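Local coordinates for protein TASOR (Homo sapiens, PDB 6TL1) that is a component of the HUSH complex, which maintains epigenetic silencing by promoting recruitment of the H3K9 methyltransferase SETDB1 and of MORC2, at residues S24-T29 with A113-A118; Y36-L41 with V204-Y209; Y72-V77 with V129-I134; K88-G93 with V107-Y112. One frame throughout, in Å; residues are numbered along the deposited sequence.

How the contacts relate
From the N terminus, the chain leaves helix 12-22, enters the loop 24-29 of contact 1 and then strand 34-42 of contact 2. Strand 71-77 opens contact 3, and contact 4 follows within its loop, so contact 4 nests inside contact 3. Residues 113-118 next close contact 1, which crosses contact 3 because their segments alternate. Strand 126-134 closes contact 3, and strand 199-209 closes contact 2 around contacts 3 and 4 while crossing contact 1. Contacts 2 and 3 share one antiparallel sheet, their centres about 12 Å apart; contact 4 brings in strand 107-110 of the second sheet, and contact 1 joins two loops.

Contact 1. Residues S24-T29 with A113-A118; sequences SYLEPT and ADLLQA
Asp114 reaches across to the backbone of Leu26 and Glu27, joining two irregular loops of the TASOR pseudo-PARP domain, one after helix 12-22 and the other after strand 107-110. Its carboxylate accepts two backbone N-H groups in a fork. Asp114 OD1 takes Leu26 N at 2.8 Å, on the syn side but 20° out of the carboxylate plane, and Asp114 OD2 takes Glu27 N at 3.0 Å through its syn lone pair. Both bonds are nearly straight. Ser30 OG also bonds to OD2, so that oxygen of the buried carboxylate has two hydrogen-bond partners and OD1 one among those described.

The Tyr25 and Asp114 side chains cross obliquely, ring and carboxylate planes 36° apart, with Tyr25 CD1 3.6 Å from Asp114 CB. On the same ring, Tyr25 CE1 meets Ala113 CB at 3.9 Å, while the hydroxyl is engaged with that of Tyr36 in strand 34-42. Ala113 contributes through its backbone as well, since its nitrogen donates to the carbonyl of the loop residue preceding Tyr25. That bond, Ala113 N to Ser24 O, measures 2.9 Å, with the donor above the carbonyl plane.

Contact 2. Residues Y36-L41 with V204-Y209; sequences YRRACL and VVSFTY
Arg38 and Ser206 form a hydrogen-bonded pair in the antiparallel sheet where strand 34-42 runs beside strand 199-209, the segment axes 4.6 Å apart and 170° from parallel. Ser206 N donates to Arg38 O at 3.0 Å. The next hydrogen-bonded pair, Cys40 and Val204, exchanges two backbone bonds, the shorter from Cys40 N to Val204 O at 2.7 Å. Toward the other end the register slips by one residue between Tyr36 and Arg38, a beta bulge at Arg37; Arg37 N still donates to Ser206 O at 3.1 Å.

Both arginines add side-chain bonds. Arg38 NE meets Ser206 OG at 3.2 Å with the oxygen in the guanidinium plane; its chain is extended from CG to NE, and CG passes beside Ser206 CB. Arg37 crosses Thr208 at about a right angle. Arg37 NE donates to Thr208 OG1 at 3.1 Å, the oxygen tilted 22° from the guanidinium plane, and NH2 adds a weak bond to the same oxygen.

Tyr36, Ala39, Val205 and Phe207 share the opposite face. The Tyr36 ring lies obliquely to Phe207 CB and Val205 CG2, while Ala39 CB touches Val205 CG1 at 3.7 Å. Helix 12-22 packs on this face, Leu21 meeting Tyr36 and Val205, and Phe14 meeting Ala39. On the face of Arg38 and Ser206, Asp128 OD1 hydrogen-bonds Ser206 OG, so that hydroxyl is gripped both by a carboxylate oxygen and by Arg38 NE.

Contact 3. Residues Y72-V77 with V129-I134; sequences YAFLMV and VVIFKI
Phe132 N donates to Ala73 O over 2.8 Å, nearly straight at 166°, and Ala73 N returns a bond to Phe132 O. Phe132 O is also approached by Tyr72 CA, a CA-H...O contact of 3.2 Å. Two residues along, Val130 N and Leu75 O lie 2.8 Å apart in a second reciprocal pair, completed by Leu75 N and Val130 O. The non-hydrogen-bonded pairs Tyr72 with Lys133, Phe74 with Ile131 and Met76 with Val129 fall around and between them, so the register is unbroken.

This is the edge of the five-stranded antiparallel sheet of the TASOR pseudo-PARP domain: strand 71-77 is outermost within the chain and strand 126-134 stands next to it, their segment directions 156° apart. On the face carrying Tyr72, Phe74 and Ile131, the Phe74 and Ile131 side chains lie side by side and point the same way. Ile131 CG1 meets the Phe74 ring at its edge, 3.8 Å from Phe74 CD2; its CG2 branch instead touches Tyr72 CD1. Helix 12-22 covers this face, with Leu21 against both Phe74 and Ile131.

On the reverse face, Leu75 CB lies in the plane of the Phe132 ring, 3.7 Å from Phe132 CE1. Val130 CG1 sits over one face of that ring, offset toward the rim. Leu109 of strand 107-110 packs here against Ala73, Leu75, Phe132 and Ile134. Ile134 CD1 comes within 3.8 Å of Ala73 CB.

Contact 4. Residues K88-G93 with V107-Y112; sequences KGLHVG and VYLSRY
Leu90 and Leu109 slide past each other in opposite directions, their CD2 methyls 3.5 Å apart, and Leu90 passes Val107 in the same manner. Leu90 CG, anti to the backbone N (chi1 -176°), lies 4.0 Å from Val107 CB, and Leu90 CD2 lies 3.8 Å from the same atom. Leu90 thus meets two alternate residues of strand 107-110, Val107 and Leu109. The contact between the segments is apolar.

Val107 presents its two methyls differently. Val107 CG2 faces Leu90 CD2 at 3.9 Å, whereas Val107 CG1, anti to the carbonyl carbon (chi1 -53°), rests on the backbone of the loop, 3.5 Å from His91 C. Val92 crosses Val107 at about a right angle, with 4.1 Å between their CG1 atoms.

Just upstream, Gly89, the first residue out of helix 82-88, has a positive phi of 88°, and Gly89 O accepts a bond from His91 ND1 at 3.1 Å, the donor lying well above the carbonyl plane.

Around this buried packing, Leu90 also touches Leu75 of strand 71-77 and Phe132 of strand 126-134. Strand 107-110 pairs on through Val107 and Leu109 with strand 181-184, so the contact lies where strand 107-110, an edge strand of the second sheet, meets the five-stranded sheet, beside the end of helix 82-88.

Contact 1. Residues S24-T29 with A113-A118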
# COMPACT_ATOMS: atom_id res chain seq x y z
N SER A 24 -1.40 -2.82 -12.04
CA SER A 24 -0.58 -2.04 -11.11
C SER A 24 0.89 -2.46 -11.12
O SER A 24 1.62 -2.19 -10.16
CB SER A 24 -1.15 -2.15 -9.70
OG SER A 24 -2.54 -1.86 -9.69
N TYR A 25 1.33 -3.11 -12.18
CA TYR A 25 2.72 -3.52 -12.30
C TYR A 25 3.60 -2.35 -12.73
O TYR A 25 3.18 -1.46 -13.48
CB TYR A 25 2.88 -4.65 -13.32
CG TYR A 25 2.31 -5.99 -12.89
CD1 TYR A 25 2.31 -6.37 -11.56
CD2 TYR A 25 1.77 -6.87 -13.83
CE1 TYR A 25 1.80 -7.60 -11.17
CE2 TYR A 25 1.25 -8.09 -13.45
CZ TYR A 25 1.26 -8.44 -12.12
OH TYR A 25 0.75 -9.65 -11.73
N LEU A 26 4.83 -2.35 -12.24
CA LEU A 26 5.81 -1.45 -12.82
C LEU A 26 6.23 -1.95 -14.19
O LEU A 26 6.42 -1.16 -15.13
CB LEU A 26 7.03 -1.31 -11.91
CG LEU A 26 8.16 -0.53 -12.57
CD1 LEU A 26 7.76 0.93 -12.74
CD2 LEU A 26 9.46 -0.66 -11.78
N GLU A 27 6.35 -3.26 -14.34
CA GLU A 27 6.57 -3.87 -15.65
C GLU A 27 5.34 -4.72 -15.97
O GLU A 27 5.21 -5.84 -15.45
CB GLU A 27 7.84 -4.72 -15.64
CG GLU A 27 9.10 -3.92 -15.38
CD GLU A 27 10.36 -4.78 -15.45
OE1 GLU A 27 10.27 -5.92 -15.96
OE2 GLU A 27 11.42 -4.31 -15.00
N PRO A 28 4.45 -4.27 -16.86
CA PRO A 28 3.22 -5.03 -17.11
C PRO A 28 3.44 -6.47 -17.55
O PRO A 28 2.54 -7.30 -17.37
CB PRO A 28 2.51 -4.20 -18.19
CG PRO A 28 2.97 -2.80 -17.90
CD PRO A 28 4.43 -2.96 -17.54
N THR A 29 4.62 -6.81 -18.10
CA THR A 29 4.95 -8.20 -18.44
C THR A 29 5.17 -9.08 -17.22
O THR A 29 5.37 -10.29 -17.39
CB THR A 29 6.17 -8.26 -19.36
OG1 THR A 29 7.25 -7.51 -18.79
CG2 THR A 29 5.81 -7.73 -20.73
N ALA A 113 2.55 -3.66 -7.81
CA ALA A 113 2.27 -5.01 -7.33
C ALA A 113 3.36 -6.01 -7.65
O ALA A 113 3.30 -7.13 -7.12
CB ALA A 113 0.95 -5.51 -7.93
N ASP A 114 4.33 -5.67 -8.51
CA ASP A 114 5.45 -6.57 -8.79
C ASP A 114 6.74 -6.14 -8.11
O ASP A 114 7.79 -6.75 -8.35
CB ASP A 114 5.67 -6.73 -10.31
CG ASP A 114 5.80 -5.41 -11.04
OD1 ASP A 114 5.54 -4.34 -10.44
OD2 ASP A 114 6.11 -5.44 -12.25
N LEU A 115 6.67 -5.13 -7.22
CA LEU A 115 7.83 -4.57 -6.51
C LEU A 115 7.50 -4.57 -5.02
O LEU A 115 7.13 -3.54 -4.46
CB LEU A 115 8.15 -3.17 -7.02
CG LEU A 115 9.47 -2.54 -6.57
CD1 LEU A 115 10.60 -3.55 -6.58
CD2 LEU A 115 9.79 -1.36 -7.49
N LEU A 116 7.65 -5.74 -4.39
CA LEU A 116 7.18 -5.95 -3.02
C LEU A 116 8.29 -6.14 -2.00
O LEU A 116 7.99 -6.38 -0.82
CB LEU A 116 6.25 -7.17 -2.99
CG LEU A 116 5.12 -7.11 -4.01
CD1 LEU A 116 4.51 -8.50 -4.21
CD2 LEU A 116 4.08 -6.09 -3.57
N GLN A 117 9.55 -6.02 -2.39
CA GLN A 117 10.69 -6.23 -1.50
C GLN A 117 11.92 -5.68 -2.21
O GLN A 117 11.89 -5.45 -3.42
CB GLN A 117 10.86 -7.71 -1.12
CG GLN A 117 11.62 -8.52 -2.13
CD GLN A 117 11.73 -10.00 -1.80
OE1 GLN A 117 11.18 -10.48 -0.82
NE2 GLN A 117 12.48 -10.73 -2.62
N ALA A 118 12.99 -5.46 -1.44
CA ALA A 118 14.14 -4.72 -1.96
C ALA A 118 14.84 -5.49 -3.07
O ALA A 118 15.21 -4.91 -4.09
CB ALA A 118 15.11 -4.41 -0.82

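Contact 2. Residues Y36-L41 with V204-Y209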
# COMPACT_ATOMS: atom_id res chain seq x y z
N TYR A 36 -1.67 -16.02 -9.40
CA TYR A 36 -2.47 -15.73 -8.22
C TYR A 36 -3.45 -16.89 -8.07
O TYR A 36 -4.39 -17.02 -8.86
CB TYR A 36 -3.18 -14.39 -8.37
CG TYR A 36 -2.20 -13.27 -8.53
CD1 TYR A 36 -1.40 -12.86 -7.47
CD2 TYR A 36 -2.06 -12.63 -9.75
CE1 TYR A 36 -0.50 -11.82 -7.63
CE2 TYR A 36 -1.16 -11.60 -9.92
CZ TYR A 36 -0.38 -11.20 -8.85
OH TYR A 36 0.51 -10.17 -9.02
N ARG A 37 -3.22 -17.73 -7.07
CA ARG A 37 -3.93 -18.99 -6.99
C ARG A 37 -5.07 -18.97 -5.98
O ARG A 37 -5.93 -19.85 -6.04
CB ARG A 37 -2.97 -20.12 -6.63
CG ARG A 37 -1.72 -20.14 -7.52
CD ARG A 37 -1.18 -21.54 -7.64
NE ARG A 37 0.14 -21.58 -8.25
CZ ARG A 37 0.77 -22.71 -8.54
NH1 ARG A 37 0.19 -23.87 -8.26
NH2 ARG A 37 1.98 -22.69 -9.09
N ARG A 38 -5.09 -18.00 -5.07
CA ARG A 38 -6.25 -17.83 -4.22
C ARG A 38 -6.37 -16.36 -3.85
O ARG A 38 -5.39 -15.61 -3.91
CB ARG A 38 -6.22 -18.72 -2.97
CG ARG A 38 -5.04 -18.54 -2.06
CD ARG A 38 -5.17 -19.50 -0.89
NE ARG A 38 -4.19 -19.24 0.15
CZ ARG A 38 -4.27 -19.72 1.39
NH1 ARG A 38 -5.29 -20.49 1.73
NH2 ARG A 38 -3.33 -19.42 2.28
N ALA A 39 -7.58 -15.95 -3.50
CA ALA A 39 -7.88 -14.55 -3.28
C ALA A 39 -9.10 -14.44 -2.37
O ALA A 39 -10.04 -15.23 -2.49
CB ALA A 39 -8.13 -13.82 -4.60
N CYS A 40 -9.06 -13.47 -1.45
CA CYS A 40 -10.18 -13.16 -0.58
C CYS A 40 -10.45 -11.66 -0.59
O CYS A 40 -9.52 -10.86 -0.63
CB CYS A 40 -9.91 -13.57 0.87
SG CYS A 40 -9.55 -15.30 1.14
N LEU A 41 -11.73 -11.29 -0.52
CA LEU A 41 -12.05 -9.91 -0.19
C LEU A 41 -12.06 -9.76 1.33
O LEU A 41 -12.34 -10.71 2.06
CB LEU A 41 -13.39 -9.48 -0.78
CG LEU A 41 -13.36 -9.27 -2.29
CD1 LEU A 41 -14.75 -9.22 -2.89
CD2 LEU A 41 -12.59 -7.99 -2.61
N VAL A 204 -6.89 -9.89 -0.24
CA VAL A 204 -5.67 -10.66 -0.03
C VAL A 204 -5.56 -11.71 -1.13
O VAL A 204 -6.55 -12.38 -1.44
CB VAL A 204 -5.64 -11.33 1.35
CG1 VAL A 204 -4.27 -11.95 1.61
CG2 VAL A 204 -5.99 -10.33 2.45
N VAL A 205 -4.38 -11.83 -1.71
CA VAL A 205 -4.09 -12.86 -2.70
C VAL A 205 -2.84 -13.61 -2.27
O VAL A 205 -1.96 -13.06 -1.60
CB VAL A 205 -3.88 -12.27 -4.11
CG1 VAL A 205 -5.15 -11.62 -4.62
CG2 VAL A 205 -2.72 -11.28 -4.08
N SER A 206 -2.78 -14.87 -2.64
CA SER A 206 -1.58 -15.68 -2.51
C SER A 206 -1.02 -15.90 -3.91
O SER A 206 -1.77 -16.15 -4.85
CB SER A 206 -1.88 -17.01 -1.82
OG SER A 206 -2.19 -16.81 -0.45
N PHE A 207 0.30 -15.80 -4.05
CA PHE A 207 0.92 -15.96 -5.36
C PHE A 207 2.03 -17.01 -5.30
O PHE A 207 2.59 -17.30 -4.25
CB PHE A 207 1.52 -14.64 -5.89
CG PHE A 207 2.75 -14.15 -5.14
CD1 PHE A 207 4.00 -14.66 -5.42
CD2 PHE A 207 2.64 -13.16 -4.18
CE1 PHE A 207 5.12 -14.21 -4.74
CE2 PHE A 207 3.75 -12.70 -3.50
CZ PHE A 207 5.00 -13.23 -3.78
N THR A 208 2.35 -17.54 -6.47
CA THR A 208 3.64 -18.18 -6.67
C THR A 208 4.35 -17.42 -7.77
O THR A 208 3.72 -16.81 -8.63
CB THR A 208 3.52 -19.67 -7.03
OG1 THR A 208 2.65 -19.84 -8.16
CG2 THR A 208 2.97 -20.44 -5.84
N TYR A 209 5.68 -17.39 -7.68
CA TYR A 209 6.52 -16.63 -8.59
C TYR A 209 7.45 -17.57 -9.35
O TYR A 209 8.14 -18.40 -8.74
CB TYR A 209 7.30 -15.55 -7.82
CG TYR A 209 8.20 -14.69 -8.68
CD1 TYR A 209 7.69 -13.59 -9.37
CD2 TYR A 209 9.55 -14.96 -8.78
CE1 TYR A 209 8.52 -12.80 -10.15
CE2 TYR A 209 10.38 -14.18 -9.56
CZ TYR A 209 9.85 -13.10 -10.25
OH TYR A 209 10.68 -12.33 -11.02

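Contact 3. Residues Y72-V77 with V129-I134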
# COMPACT_ATOMS: atom_id res chain seq x y z
N TYR A 72 -5.38 1.92 -5.06
CA TYR A 72 -4.92 0.71 -4.40
C TYR A 72 -3.41 0.71 -4.24
O TYR A 72 -2.68 1.27 -5.06
CB TYR A 72 -5.33 -0.53 -5.22
CG TYR A 72 -6.83 -0.69 -5.37
CD1 TYR A 72 -7.60 -1.14 -4.30
CD2 TYR A 72 -7.47 -0.39 -6.56
CE1 TYR A 72 -8.97 -1.30 -4.42
CE2 TYR A 72 -8.86 -0.56 -6.69
CZ TYR A 72 -9.60 -1.01 -5.59
OH TYR A 72 -10.97 -1.17 -5.66
N ALA A 73 -2.94 0.11 -3.14
CA ALA A 73 -1.52 -0.11 -2.89
C ALA A 73 -1.36 -1.46 -2.22
O ALA A 73 -2.33 -2.08 -1.76
CB ALA A 73 -0.92 1.00 -2.02
N PHE A 74 -0.11 -1.91 -2.10
CA PHE A 74 0.16 -3.32 -1.84
C PHE A 74 1.19 -3.52 -0.74
O PHE A 74 2.06 -2.68 -0.49
CB PHE A 74 0.62 -4.01 -3.13
CG PHE A 74 -0.20 -3.60 -4.31
CD1 PHE A 74 0.17 -2.51 -5.08
CD2 PHE A 74 -1.39 -4.25 -4.59
CE1 PHE A 74 -0.61 -2.10 -6.12
CE2 PHE A 74 -2.17 -3.84 -5.65
CZ PHE A 74 -1.78 -2.76 -6.41
N LEU A 75 1.08 -4.67 -0.09
CA LEU A 75 2.01 -5.07 0.96
C LEU A 75 2.15 -6.58 0.93
O LEU A 75 1.16 -7.30 1.11
CB LEU A 75 1.54 -4.60 2.34
CG LEU A 75 2.56 -4.75 3.46
CD1 LEU A 75 3.74 -3.82 3.21
CD2 LEU A 75 1.93 -4.44 4.82
N MET A 76 3.37 -7.06 0.72
CA MET A 76 3.65 -8.48 0.91
C MET A 76 3.87 -8.69 2.40
O MET A 76 4.56 -7.90 3.05
CB MET A 76 4.88 -8.92 0.11
CG MET A 76 5.25 -10.36 0.34
SD MET A 76 6.37 -10.99 -0.92
CE MET A 76 7.82 -9.97 -0.60
N VAL A 77 3.26 -9.73 2.96
CA VAL A 77 3.21 -9.89 4.41
C VAL A 77 3.72 -11.27 4.82
O VAL A 77 3.38 -12.29 4.20
CB VAL A 77 1.79 -9.64 4.95
CG1 VAL A 77 1.38 -8.21 4.66
CG2 VAL A 77 0.83 -10.55 4.29
N VAL A 129 -0.12 -11.25 -0.54
CA VAL A 129 -0.12 -9.81 -0.79
C VAL A 129 -1.47 -9.26 -0.34
O VAL A 129 -2.52 -9.73 -0.80
CB VAL A 129 0.14 -9.48 -2.26
CG1 VAL A 129 0.13 -7.99 -2.48
CG2 VAL A 129 1.48 -10.08 -2.70
N VAL A 130 -1.44 -8.29 0.58
CA VAL A 130 -2.63 -7.54 0.98
C VAL A 130 -2.78 -6.35 0.05
O VAL A 130 -1.81 -5.62 -0.22
CB VAL A 130 -2.56 -7.11 2.45
CG1 VAL A 130 -3.81 -6.27 2.85
CG2 VAL A 130 -2.54 -8.33 3.36
N ILE A 131 -3.97 -6.19 -0.51
CA ILE A 131 -4.33 -5.04 -1.32
C ILE A 131 -5.10 -4.08 -0.43
O ILE A 131 -6.15 -4.43 0.12
CB ILE A 131 -5.17 -5.45 -2.54
CG1 ILE A 131 -4.37 -6.39 -3.46
CG2 ILE A 131 -5.71 -4.21 -3.26
CD1 ILE A 131 -5.17 -6.89 -4.66
N PHE A 132 -4.57 -2.87 -0.28
CA PHE A 132 -5.21 -1.82 0.49
C PHE A 132 -5.89 -0.84 -0.44
O PHE A 132 -5.32 -0.47 -1.48
CB PHE A 132 -4.20 -1.04 1.34
CG PHE A 132 -3.57 -1.86 2.41
CD1 PHE A 132 -2.41 -2.56 2.16
CD2 PHE A 132 -4.15 -1.94 3.67
CE1 PHE A 132 -1.82 -3.32 3.16
CE2 PHE A 132 -3.58 -2.70 4.67
CZ PHE A 132 -2.41 -3.40 4.41
N LYS A 133 -7.08 -0.38 -0.06
CA LYS A 133 -7.60 0.82 -0.68
C LYS A 133 -7.06 2.00 0.11
O LYS A 133 -6.89 1.93 1.33
CB LYS A 133 -9.12 0.84 -0.74
CG LYS A 133 -9.86 0.97 0.57
CD LYS A 133 -11.36 1.16 0.29
CE LYS A 133 -12.21 1.17 1.56
NZ LYS A 133 -13.67 1.18 1.22
N ILE A 134 -6.70 3.07 -0.61
CA ILE A 134 -6.05 4.23 -0.02
C ILE A 134 -6.67 5.47 -0.63
O ILE A 134 -7.27 5.43 -1.70
CB ILE A 134 -4.52 4.25 -0.24
CG1 ILE A 134 -4.23 4.20 -1.75
CG2 ILE A 134 -3.88 3.10 0.50
CD1 ILE A 134 -2.76 4.28 -2.13

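Contact 4. Residues K88-G93 with V107-Y112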
# COMPACT_ATOMS: atom_id res chain seq x y z
N LYS A 88 -6.81 -5.77 12.37
CA LYS A 88 -6.46 -4.62 13.18
C LYS A 88 -6.08 -3.40 12.35
O LYS A 88 -6.07 -2.28 12.89
CB LYS A 88 -5.22 -4.92 14.05
CG LYS A 88 -5.27 -6.13 14.96
CD LYS A 88 -5.95 -5.90 16.27
CE LYS A 88 -7.34 -6.48 16.27
NZ LYS A 88 -7.90 -6.54 17.63
N GLY A 89 -5.82 -3.57 11.06
CA GLY A 89 -5.32 -2.48 10.24
C GLY A 89 -3.81 -2.42 10.27
O GLY A 89 -3.13 -3.08 11.06
N LEU A 90 -3.26 -1.63 9.36
CA LEU A 90 -1.81 -1.46 9.26
C LEU A 90 -1.35 -0.36 10.22
O LEU A 90 -1.85 0.77 10.15
CB LEU A 90 -1.42 -1.10 7.83
CG LEU A 90 0.08 -0.99 7.56
CD1 LEU A 90 0.80 -2.29 7.89
CD2 LEU A 90 0.30 -0.60 6.12
N HIS A 91 -0.41 -0.69 11.09
CA HIS A 91 0.09 0.22 12.11
C HIS A 91 1.51 0.67 11.81
O HIS A 91 2.25 0.02 11.06
CB HIS A 91 0.04 -0.44 13.49
CG HIS A 91 -1.34 -0.60 14.04
ND1 HIS A 91 -2.22 -1.55 13.57
CD2 HIS A 91 -1.99 0.07 15.02
CE1 HIS A 91 -3.36 -1.46 14.24
NE2 HIS A 91 -3.25 -0.49 15.12
N VAL A 92 1.89 1.79 12.44
CA VAL A 92 3.25 2.28 12.30
C VAL A 92 4.21 1.26 12.90
O VAL A 92 3.84 0.43 13.74
CB VAL A 92 3.44 3.65 12.98
CG1 VAL A 92 2.60 4.71 12.29
CG2 VAL A 92 3.09 3.55 14.48
N GLY A 93 5.47 1.36 12.50
CA GLY A 93 6.52 0.50 13.01
C GLY A 93 6.60 -0.87 12.36
O GLY A 93 7.40 -1.69 12.82
N VAL A 107 3.22 4.60 7.76
CA VAL A 107 3.16 3.25 7.23
C VAL A 107 3.53 3.30 5.76
O VAL A 107 3.14 4.22 5.04
CB VAL A 107 1.78 2.61 7.47
CG1 VAL A 107 1.41 2.70 8.97
CG2 VAL A 107 0.69 3.26 6.61
N TYR A 108 4.30 2.31 5.31
CA TYR A 108 4.81 2.26 3.95
C TYR A 108 4.05 1.21 3.14
O TYR A 108 3.90 0.08 3.59
CB TYR A 108 6.30 1.93 3.96
CG TYR A 108 7.23 3.08 4.24
CD1 TYR A 108 7.70 3.88 3.21
CD2 TYR A 108 7.68 3.35 5.54
CE1 TYR A 108 8.55 4.91 3.44
CE2 TYR A 108 8.55 4.39 5.78
CZ TYR A 108 8.98 5.17 4.73
OH TYR A 108 9.86 6.22 4.92
N LEU A 109 3.58 1.59 1.96
CA LEU A 109 2.93 0.66 1.04
C LEU A 109 3.58 0.75 -0.34
O LEU A 109 3.98 1.83 -0.77
CB LEU A 109 1.41 0.94 0.92
CG LEU A 109 0.57 0.81 2.19
CD1 LEU A 109 -0.87 1.18 1.95
CD2 LEU A 109 0.62 -0.65 2.63
N SER A 110 3.67 -0.39 -1.04
CA SER A 110 4.22 -0.41 -2.40
C SER A 110 3.22 0.17 -3.39
O SER A 110 2.02 -0.13 -3.33
CB SER A 110 4.57 -1.83 -2.85
OG SER A 110 5.74 -2.34 -2.25
N ARG A 111 3.72 1.00 -4.29
CA ARG A 111 2.92 1.51 -5.40
C ARG A 111 2.66 0.43 -6.45
O ARG A 111 1.63 0.47 -7.14
CB ARG A 111 3.65 2.69 -6.04
CG ARG A 111 3.11 3.17 -7.37
CD ARG A 111 3.58 4.59 -7.70
NE ARG A 111 3.29 4.95 -9.09
CZ ARG A 111 3.90 5.92 -9.76
NH1 ARG A 111 4.85 6.65 -9.18
NH2 ARG A 111 3.57 6.17 -11.03
N TYR A 112 3.58 -0.52 -6.60
CA TYR A 112 3.57 -1.46 -7.70
C TYR A 112 3.44 -2.88 -7.18
O TYR A 112 4.13 -3.27 -6.23
CB TYR A 112 4.84 -1.34 -8.54
CG TYR A 112 4.99 -0.02 -9.27
CD1 TYR A 112 4.15 0.30 -10.31
CD2 TYR A 112 5.97 0.90 -8.90
CE1 TYR A 112 4.27 1.48 -11.00
CE2 TYR A 112 6.10 2.12 -9.59
CZ TYR A 112 5.24 2.39 -10.64
OH TYR A 112 5.31 3.55 -11.35